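Local coordinates for protein 4-alpha-glucanotransferase (Streptococcus agalactiae, PDB 6M6T) that is an amylomaltase, a disproportionating enzyme of the 4-alpha-glucanotransferase family built on a TIM barrel, here with glycan bound, at residues E477-E481 with N482-F486; I445-M448 with Q449-L452. All coordinates share one frame; numbering follows the deposited sequence.

How the contacts relate
Contact 2 joins the last strand of the barrel to a short helix, and contact 1 begins the next helix, 481-493, further along the chain. Their centres are about 11 Å apart. Contact 2 is buried, its centre about 17 Å from that of the chain, while contact 1 lies at the surface, its centre about 26 Å away on the same side. They meet chiefly at Leu-452: its CD2 is 3.6 Å from Leu-479 CD1. Met-448 of contact 2 and Lys-484 of contact 1 also both pack on Phe-35 of helix 27-38. Neither contact belongs to the glycan pockets; the side chain of Cys-447 comes about 12 Å from bound AC1 and ASO.

Contact 1. Residues E477-E481 with N482-F486; sequences EDLTE and NRKAF
The carboxylate of Glu-481 is met on one face by Lys-484, three residues on: NZ lies 2.9 Å from OE2 in a salt bridge, well above the carboxylate plane (53° out of it). The lysine reaches that place by bends at chi2, chi3 and chi4 that bring the ammonium group back over the first turn of the helix, and Glu-481 answers with a bend at its own chi2. The same NZ forms a second salt bridge, to Glu-38, so two acidic groups share one positive charge. The guanidinium of Arg-483 stands obliquely to Thr-480 OG1; that oxygen is held by the arginine's backbone N, and the start of the arginine chain, at CG, runs alongside it.

Thr-480 is the N-cap. Its OG1 lies between the backbone N and the carbonyl carbon (chi1 74°), from where it accepts Arg-483 N at 3.2 Å with an N-H...O angle of 165°. A threonine suits the position because its short hydroxyl can take up an amide of the first turn, where the regular i to i-4 pattern has not yet begun. That pattern starts at once afterwards, with Lys-484 N to Thr-480 O at 3.2 Å and Ala-485 N to Glu-481 O at 2.9 Å.

Just ahead of the cap, Leu-479 is the centre of an inverse gamma turn. Its CD1 touches Lys-484 CG at 4.0 Å, the two side chains crossing at about a right angle, which gives the long hydrocarbon part of the lysine an apolar neighbour. Before it, a salt bridge ties Asp-478 to Arg-475.

In the fold, this start of helix 481-493 lies against helix 27-38, where Lys-484 packs on Phe-35. Phe-486 turns instead to helix 428-438 and packs on Glu-430 and Arg-434.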
# COMPACT_ATOMS: atom_id res chain seq x y z
N GLU A 477 -10.93 10.09 -19.67
CA GLU A 477 -12.06 10.95 -20.01
C GLU A 477 -12.52 11.81 -18.83
O GLU A 477 -13.11 12.87 -19.03
CB GLU A 477 -13.19 10.05 -20.51
CG GLU A 477 -14.55 10.71 -20.65
CD GLU A 477 -15.60 9.72 -21.10
OE1 GLU A 477 -15.30 8.50 -21.10
OE2 GLU A 477 -16.72 10.15 -21.46
N ASP A 478 -12.29 11.37 -17.60
CA ASP A 478 -12.83 12.05 -16.43
C ASP A 478 -11.90 13.10 -15.85
O ASP A 478 -12.33 13.87 -14.98
CB ASP A 478 -13.16 11.05 -15.33
CG ASP A 478 -14.51 10.41 -15.52
OD1 ASP A 478 -14.64 9.59 -16.45
OD2 ASP A 478 -15.44 10.73 -14.74
N LEU A 479 -10.64 13.14 -16.29
CA LEU A 479 -9.71 14.17 -15.82
C LEU A 479 -9.80 15.41 -16.71
O LEU A 479 -8.82 15.89 -17.29
CB LEU A 479 -8.28 13.62 -15.75
CG LEU A 479 -7.40 14.36 -14.73
CD1 LEU A 479 -8.22 14.88 -13.54
CD2 LEU A 479 -6.23 13.51 -14.24
N THR A 480 -11.02 15.94 -16.78
CA THR A 480 -11.31 17.17 -17.50
C THR A 480 -10.45 18.33 -16.97
O THR A 480 -10.10 18.39 -15.79
CB THR A 480 -12.80 17.49 -17.36
OG1 THR A 480 -13.07 17.97 -16.03
CG2 THR A 480 -13.64 16.24 -17.60
N GLU A 481 -10.11 19.25 -17.87
CA GLU A 481 -9.40 20.48 -17.52
C GLU A 481 -10.07 21.24 -16.37
O GLU A 481 -9.45 22.05 -15.68
CB GLU A 481 -9.28 21.40 -18.75
CG GLU A 481 -7.84 21.87 -19.05
CD GLU A 481 -6.84 20.71 -19.24
OE1 GLU A 481 -7.23 19.66 -19.82
OE2 GLU A 481 -5.66 20.87 -18.87
N ASN A 482 -11.37 21.03 -16.23
CA ASN A 482 -12.13 21.66 -15.15
C ASN A 482 -11.76 21.06 -13.79
O ASN A 482 -11.52 21.80 -12.82
CB ASN A 482 -13.63 21.53 -15.45
CG ASN A 482 -14.52 21.78 -14.26
OD1 ASN A 482 -14.76 20.89 -13.43
ND2 ASN A 482 -15.07 23.01 -14.18
N ARG A 483 -11.69 19.72 -13.69
CA ARG A 483 -11.23 19.10 -12.44
C ARG A 483 -9.83 19.59 -12.07
O ARG A 483 -9.56 19.94 -10.91
CB ARG A 483 -11.24 17.57 -12.54
CG ARG A 483 -12.55 16.93 -12.93
CD ARG A 483 -13.71 17.40 -12.07
NE ARG A 483 -14.87 16.54 -12.23
CZ ARG A 483 -16.13 16.96 -12.17
NH1 ARG A 483 -16.37 18.25 -11.93
NH2 ARG A 483 -17.14 16.11 -12.32
N LYS A 484 -8.94 19.62 -13.07
CA LYS A 484 -7.57 20.05 -12.82
C LYS A 484 -7.53 21.50 -12.36
O LYS A 484 -6.76 21.85 -11.46
CB LYS A 484 -6.71 19.86 -14.08
CG LYS A 484 -6.47 18.40 -14.44
CD LYS A 484 -6.33 18.14 -15.95
CE LYS A 484 -4.88 18.16 -16.38
NZ LYS A 484 -4.46 19.57 -16.53
N ALA A 485 -8.37 22.35 -12.97
CA ALA A 485 -8.40 23.76 -12.59
C ALA A 485 -8.92 23.93 -11.16
O ALA A 485 -8.42 24.77 -10.41
CB ALA A 485 -9.27 24.53 -13.57
N PHE A 486 -9.89 23.10 -10.78
CA PHE A 486 -10.39 23.12 -9.42
C PHE A 486 -9.29 22.78 -8.42
O PHE A 486 -9.14 23.45 -7.38
CB PHE A 486 -11.54 22.12 -9.27
CG PHE A 486 -11.93 21.89 -7.85
CD1 PHE A 486 -12.42 22.92 -7.08
CD2 PHE A 486 -11.74 20.65 -7.27
CE1 PHE A 486 -12.75 22.72 -5.76
CE2 PHE A 486 -12.08 20.45 -5.95
CZ PHE A 486 -12.58 21.48 -5.19

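Contact 2. Residues I445-M448 with Q449-L452; sequences ITCM and QDLL
Met-448 lays its sulfur against a methyl of Leu-451, SD to CD2 at 3.8 Å, where the eighth strand of the TIM barrel, 443-447, passes directly into the short helix 448-451. Methionine fits here because its thioether chain is flexible: CG is anti to the backbone N (chi1 177°), beside the residue's own carbonyl, and further bends at chi2 and chi3 fold the chain over. CG also comes within 4.2 Å of Leu-452 CD1, so one side chain serves two leucines, and it lies besides on Val-9, Phe-32 and Phe-35, an apolar setting that suits its sulfur. On the strand side, the methyl CG2 of Thr-446 packs on Leu-451 CB at 4.1 Å, the side chains crossing at about a right angle.

The backbone supports this turn through Cys-447, at the N-cap position. Its carbonyl oxygen accepts Leu-451 N at 3.3 Å and takes a weak bond from Asp-450 N as well. A further weak bond, from Leu-452 N to Met-448 O at 3.5 Å, closes the short helix where Leu-452 leaves helical geometry.

The next shell fixes the polar ends, all of them buried. Thr-446 OG1 is hydrogen-bonded to Tyr-437, and Gln-449 NE2 gives its bond to Ser-458 O; an amide can thus span from the helix to a backbone carbonyl in a neighbouring loop. Strand bonds from Thr-446 to Gly-8 and Leu-10 and from Ile-445 to Ala-391 hold the eighth strand between the first and the seventh and close the barrel.

Asp-450 suits a helix start, where amide dipoles would favour a negative group: its OD1 accepts Ile-401 N, while OD2 lies 3.3 Å from Cys-447 CB.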
# COMPACT_ATOMS: atom_id res chain seq x y z
N ILE A 445 -4.18 15.62 1.55
CA ILE A 445 -4.17 14.69 0.43
C ILE A 445 -5.59 14.50 -0.08
O ILE A 445 -6.51 14.27 0.71
CB ILE A 445 -3.56 13.33 0.81
CG1 ILE A 445 -2.22 13.54 1.51
CG2 ILE A 445 -3.35 12.51 -0.42
CD1 ILE A 445 -1.18 14.09 0.60
N THR A 446 -5.75 14.59 -1.39
CA THR A 446 -7.05 14.51 -2.03
C THR A 446 -7.19 13.16 -2.73
O THR A 446 -6.30 12.74 -3.46
CB THR A 446 -7.23 15.65 -3.01
OG1 THR A 446 -7.21 16.89 -2.28
CG2 THR A 446 -8.56 15.50 -3.77
N CYS A 447 -8.30 12.48 -2.45
CA CYS A 447 -8.56 11.16 -3.00
C CYS A 447 -8.99 11.33 -4.44
O CYS A 447 -10.05 11.92 -4.69
CB CYS A 447 -9.65 10.46 -2.20
SG CYS A 447 -9.09 9.30 -0.92
N MET A 448 -8.20 10.82 -5.39
CA MET A 448 -8.51 11.05 -6.80
C MET A 448 -9.96 10.70 -7.15
O MET A 448 -10.51 11.26 -8.10
CB MET A 448 -7.54 10.26 -7.69
CG MET A 448 -7.81 10.35 -9.19
SD MET A 448 -7.58 12.01 -9.87
CE MET A 448 -5.90 12.30 -9.45
N GLN A 449 -10.60 9.82 -6.38
CA GLN A 449 -12.03 9.56 -6.58
C GLN A 449 -12.83 10.85 -6.45
O GLN A 449 -13.58 11.23 -7.36
CB GLN A 449 -12.54 8.53 -5.58
CG GLN A 449 -12.31 7.08 -5.95
CD GLN A 449 -10.96 6.58 -5.50
OE1 GLN A 449 -9.96 7.33 -5.50
NE2 GLN A 449 -10.91 5.32 -5.10
N ASP A 450 -12.65 11.55 -5.32
CA ASP A 450 -13.48 12.71 -4.98
C ASP A 450 -13.17 13.92 -5.85
O ASP A 450 -14.05 14.73 -6.12
CB ASP A 450 -13.31 13.04 -3.51
CG ASP A 450 -13.53 11.83 -2.62
OD1 ASP A 450 -14.50 11.09 -2.89
OD2 ASP A 450 -12.73 11.63 -1.66
N LEU A 451 -11.92 14.06 -6.29
CA LEU A 451 -11.59 15.10 -7.26
C LEU A 451 -12.44 14.98 -8.53
O LEU A 451 -12.86 15.99 -9.09
CB LEU A 451 -10.11 15.04 -7.59
CG LEU A 451 -9.71 16.14 -8.53
CD1 LEU A 451 -9.16 17.30 -7.73
CD2 LEU A 451 -8.68 15.60 -9.50
N LEU A 452 -12.73 13.76 -8.97
CA LEU A 452 -13.61 13.55 -10.12
C LEU A 452 -15.07 13.33 -9.73
O LEU A 452 -15.87 12.98 -10.60
CB LEU A 452 -13.15 12.35 -10.95
CG LEU A 452 -11.64 12.23 -11.12
CD1 LEU A 452 -11.29 10.81 -11.56
CD2 LEU A 452 -11.11 13.27 -12.10